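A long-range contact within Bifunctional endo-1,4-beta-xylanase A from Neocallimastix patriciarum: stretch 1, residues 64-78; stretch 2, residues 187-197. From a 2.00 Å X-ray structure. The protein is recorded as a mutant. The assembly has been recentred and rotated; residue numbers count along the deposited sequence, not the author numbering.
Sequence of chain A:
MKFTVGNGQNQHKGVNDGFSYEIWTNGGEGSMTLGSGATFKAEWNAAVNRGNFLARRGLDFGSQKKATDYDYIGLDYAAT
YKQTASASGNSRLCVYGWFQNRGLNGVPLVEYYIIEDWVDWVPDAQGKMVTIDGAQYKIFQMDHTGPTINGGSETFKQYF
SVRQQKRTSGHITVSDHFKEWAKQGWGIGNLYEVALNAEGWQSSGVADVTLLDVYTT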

# COMPACT_ATOMS: atom_id res chain seq x y z
N GLN A 64 10.87 4.45 13.98
CA GLN A 64 11.98 4.50 14.92
C GLN A 64 13.20 5.07 14.23
O GLN A 64 14.01 5.77 14.83
CB GLN A 64 12.29 3.08 15.46
CG GLN A 64 11.29 2.62 16.51
CD GLN A 64 11.47 1.17 16.98
OE1 GLN A 64 10.74 0.71 17.88
NE2 GLN A 64 12.45 0.45 16.40
N LYS A 65 13.34 4.75 12.95
CA LYS A 65 14.51 5.18 12.25
C LYS A 65 14.26 5.37 10.77
O LYS A 65 13.25 4.86 10.21
CB LYS A 65 15.70 4.26 12.53
CG LYS A 65 15.69 2.88 11.90
CD LYS A 65 17.04 2.22 12.18
CE LYS A 65 17.06 0.76 11.79
NZ LYS A 65 18.37 0.05 12.04
N LYS A 66 15.17 6.14 10.18
CA LYS A 66 15.10 6.52 8.77
C LYS A 66 14.90 5.24 7.97
O LYS A 66 15.61 4.26 8.18
CB LYS A 66 16.37 7.24 8.36
CG LYS A 66 16.34 7.95 7.01
CD LYS A 66 17.71 8.58 6.75
CE LYS A 66 17.60 9.69 5.76
NZ LYS A 66 18.89 9.89 5.03
N ALA A 67 13.94 5.26 7.05
CA ALA A 67 13.59 4.06 6.28
C ALA A 67 14.78 3.44 5.58
O ALA A 67 14.86 2.20 5.43
CB ALA A 67 12.45 4.36 5.29
N THR A 68 15.74 4.28 5.17
CA THR A 68 16.90 3.75 4.45
C THR A 68 18.03 3.25 5.37
O THR A 68 19.00 2.67 4.86
CB THR A 68 17.49 4.79 3.47
OG1 THR A 68 17.57 6.06 4.15
CG2 THR A 68 16.60 4.95 2.22
N ASP A 69 17.92 3.49 6.69
CA ASP A 69 18.84 2.86 7.67
C ASP A 69 18.70 1.35 7.78
O ASP A 69 19.64 0.67 8.15
CB ASP A 69 18.63 3.41 9.07
CG ASP A 69 19.17 4.78 9.21
OD1 ASP A 69 19.65 5.30 8.16
OD2 ASP A 69 19.04 5.36 10.31
N TYR A 70 17.51 0.83 7.53
CA TYR A 70 17.37 -0.64 7.52
C TYR A 70 18.18 -1.21 6.35
O TYR A 70 17.99 -0.79 5.18
CB TYR A 70 15.90 -1.01 7.40
CG TYR A 70 15.08 -0.56 8.58
CD1 TYR A 70 14.90 -1.40 9.69
CD2 TYR A 70 14.46 0.70 8.58
CE1 TYR A 70 14.12 -0.98 10.79
CE2 TYR A 70 13.71 1.13 9.68
CZ TYR A 70 13.54 0.28 10.77
OH TYR A 70 12.79 0.71 11.82
N ASP A 71 19.09 -2.13 6.66
CA ASP A 71 20.02 -2.69 5.65
C ASP A 71 19.29 -3.41 4.54
O ASP A 71 19.63 -3.23 3.36
CB ASP A 71 21.04 -3.62 6.30
CG ASP A 71 22.18 -2.86 6.99
OD1 ASP A 71 22.43 -1.68 6.66
OD2 ASP A 71 22.83 -3.46 7.87
N TYR A 72 18.29 -4.20 4.91
CA TYR A 72 17.53 -4.99 3.96
C TYR A 72 16.09 -5.10 4.43
O TYR A 72 15.84 -5.37 5.61
CB TYR A 72 18.15 -6.39 3.77
CG TYR A 72 17.58 -7.14 2.61
CD1 TYR A 72 18.18 -7.07 1.35
CD2 TYR A 72 16.41 -7.90 2.75
CE1 TYR A 72 17.65 -7.75 0.26
CE2 TYR A 72 15.86 -8.61 1.65
CZ TYR A 72 16.49 -8.51 0.41
OH TYR A 72 15.96 -9.16 -0.70
N ILE A 73 15.13 -4.85 3.53
CA ILE A 73 13.71 -5.09 3.84
C ILE A 73 13.18 -5.91 2.67
O ILE A 73 13.25 -5.48 1.53
CB ILE A 73 12.89 -3.79 4.05
CG1 ILE A 73 13.49 -2.89 5.15
CG2 ILE A 73 11.36 -4.13 4.34
CD1 ILE A 73 12.80 -1.47 5.24
N GLY A 74 12.72 -7.13 2.97
CA GLY A 74 12.14 -7.99 1.93
C GLY A 74 10.63 -8.16 2.11
O GLY A 74 10.12 -8.15 3.24
N LEU A 75 9.92 -8.28 0.99
CA LEU A 75 8.50 -8.65 1.02
C LEU A 75 8.27 -9.69 -0.06
O LEU A 75 8.59 -9.46 -1.23
CB LEU A 75 7.55 -7.43 0.85
CG LEU A 75 6.00 -7.66 0.94
CD1 LEU A 75 5.28 -6.42 1.45
CD2 LEU A 75 5.39 -8.04 -0.42
N ASP A 76 7.70 -10.84 0.34
CA ASP A 76 7.40 -11.92 -0.58
C ASP A 76 5.91 -12.12 -0.49
O ASP A 76 5.37 -12.12 0.61
CB ASP A 76 8.11 -13.20 -0.17
CG ASP A 76 9.61 -13.08 -0.26
OD1 ASP A 76 10.11 -12.76 -1.32
OD2 ASP A 76 10.30 -13.31 0.75
N TYR A 77 5.25 -12.26 -1.62
CA TYR A 77 3.79 -12.38 -1.65
C TYR A 77 3.35 -13.31 -2.79
O TYR A 77 4.06 -13.49 -3.79
CB TYR A 77 3.14 -10.97 -1.75
CG TYR A 77 3.25 -10.34 -3.14
CD1 TYR A 77 2.13 -10.28 -3.99
CD2 TYR A 77 4.46 -9.83 -3.60
CE1 TYR A 77 2.24 -9.72 -5.31
CE2 TYR A 77 4.60 -9.27 -4.89
CZ TYR A 77 3.48 -9.23 -5.74
OH TYR A 77 3.64 -8.69 -6.96
N ALA A 78 2.19 -13.94 -2.61
CA ALA A 78 1.48 -14.61 -3.72
C ALA A 78 -0.02 -14.38 -3.50
O ALA A 78 -0.52 -14.60 -2.39
CB ALA A 78 1.80 -16.12 -3.79
N GLY A 187 13.28 13.51 0.27
CA GLY A 187 13.44 13.36 1.72
C GLY A 187 12.79 12.09 2.26
O GLY A 187 11.66 11.75 1.86
N ILE A 188 13.50 11.40 3.17
CA ILE A 188 13.12 10.09 3.72
C ILE A 188 13.04 10.13 5.24
O ILE A 188 14.08 10.25 5.90
CB ILE A 188 14.15 8.97 3.34
CG1 ILE A 188 14.45 8.96 1.82
CG2 ILE A 188 13.71 7.59 3.91
CD1 ILE A 188 13.29 8.42 0.92
N GLY A 189 11.82 10.04 5.77
CA GLY A 189 11.58 10.05 7.22
C GLY A 189 11.66 8.67 7.84
O GLY A 189 12.26 7.76 7.28
N ASN A 190 11.06 8.51 9.02
CA ASN A 190 11.20 7.25 9.78
C ASN A 190 10.17 6.22 9.29
O ASN A 190 9.02 6.57 9.03
CB ASN A 190 11.00 7.50 11.27
CG ASN A 190 12.11 8.35 11.90
OD1 ASN A 190 13.28 8.27 11.51
ND2 ASN A 190 11.73 9.15 12.91
N LEU A 191 10.56 4.96 9.19
CA LEU A 191 9.66 3.97 8.62
C LEU A 191 8.48 3.62 9.56
O LEU A 191 8.66 3.08 10.64
CB LEU A 191 10.44 2.72 8.20
CG LEU A 191 9.64 1.63 7.47
CD1 LEU A 191 8.95 2.17 6.14
CD2 LEU A 191 10.63 0.49 7.20
N TYR A 192 7.26 3.93 9.12
CA TYR A 192 6.06 3.62 9.86
C TYR A 192 5.66 2.14 9.76
O TYR A 192 5.42 1.51 10.77
CB TYR A 192 4.94 4.54 9.36
CG TYR A 192 3.57 4.33 9.99
CD1 TYR A 192 3.35 4.65 11.33
CD2 TYR A 192 2.49 3.83 9.24
CE1 TYR A 192 2.11 4.48 11.93
CE2 TYR A 192 1.21 3.66 9.84
CZ TYR A 192 1.04 3.99 11.20
OH TYR A 192 -0.17 3.85 11.86
N GLU A 193 5.55 1.62 8.54
CA GLU A 193 5.12 0.23 8.28
C GLU A 193 5.45 -0.16 6.85
O GLU A 193 5.77 0.71 6.01
CB GLU A 193 3.60 0.10 8.42
CG GLU A 193 2.89 0.80 7.23
CD GLU A 193 1.38 0.85 7.37
OE1 GLU A 193 0.79 -0.10 7.92
OE2 GLU A 193 0.79 1.86 6.93
N VAL A 194 5.38 -1.46 6.57
CA VAL A 194 5.51 -2.00 5.23
C VAL A 194 4.38 -3.00 5.12
O VAL A 194 4.32 -4.01 5.85
CB VAL A 194 6.89 -2.69 4.96
CG1 VAL A 194 6.93 -3.33 3.56
CG2 VAL A 194 8.07 -1.69 5.11
N ALA A 195 3.46 -2.71 4.21
CA ALA A 195 2.24 -3.48 4.11
C ALA A 195 1.98 -3.87 2.69
O ALA A 195 2.46 -3.22 1.78
CB ALA A 195 1.04 -2.66 4.68
N LEU A 196 1.21 -4.94 2.50
CA LEU A 196 0.60 -5.24 1.21
C LEU A 196 -0.88 -4.81 1.23
O LEU A 196 -1.62 -5.16 2.13
CB LEU A 196 0.75 -6.70 0.85
CG LEU A 196 0.36 -6.96 -0.59
CD1 LEU A 196 1.50 -6.47 -1.53
CD2 LEU A 196 0.00 -8.46 -0.75
N ASN A 197 -1.28 -4.08 0.19
CA ASN A 197 -2.52 -3.31 0.20
C ASN A 197 -3.34 -3.55 -1.07
O ASN A 197 -2.80 -3.49 -2.16
CB ASN A 197 -2.12 -1.81 0.32
CG ASN A 197 -3.30 -0.85 0.16
OD1 ASN A 197 -4.24 -0.88 0.91
ND2 ASN A 197 -3.21 0.06 -0.82
O HOH W 1 11.21 2.92 11.93

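The two stretches join in two ways: by backbone pairing around Lys 66 and Asn 190, and farther along by apolar side chains packed between two strands. Together they bury 689 Å². At the first site a single beta bridge brings the CA atoms of Lys 66 and Asn 190 to 4.1 Å. Two backbone hydrogen bonds flank it, Leu 191 N to Lys 65 O (2.9 Å) and Ala 67 N to Gly 189 O (3.0 Å), both close to straight. The backbones lie near enough for CA-H...O contacts as well, with Asn 190 CA 3.2 Å from Lys 65 O and Lys 66 CA 3.4 Å from Gly 189 O. A water extends this polar seam, accepting from Gln 64 N at 2.6 Å and lying 2.9 Å from Leu 191 O and 2.7 Å from Tyr 70 OH.

Beside the bridge, the small methyl of Ala 67 fits between two larger neighbours, its CB 3.7 Å from Ile 188 CG2 and 3.9 Å from Leu 191 CB. Leu 191 is the most extensively covered residue of the contact. Its CB also meets the Tyr 70 ring obliquely, 3.9 Å from CE2, while its CD2 reaches Ile 73 CD1 at 3.5 Å, so the leucine fills a hollow formed by Ala 67, Tyr 70 and Ile 73.

Beyond this point strands 73-78 and 193-197 run nearly parallel, 17° apart, with their axes 9.1 Å apart at closest approach. That spacing is bridged by side chains. Ile 73, Leu 75 and Tyr 77 point toward Val 194 and Leu 196 in a staggered row. Val 194 spans two neighbours, its CG2 lying 4.2 Å from Ile 73 CG2 and its CG1 4.1 Å from Leu 75 CD1. Leu 196 repeats the pattern, with CD1 4.3 Å from Leu 75 CD2 and CD2 4.1 Å from Tyr 77 CB.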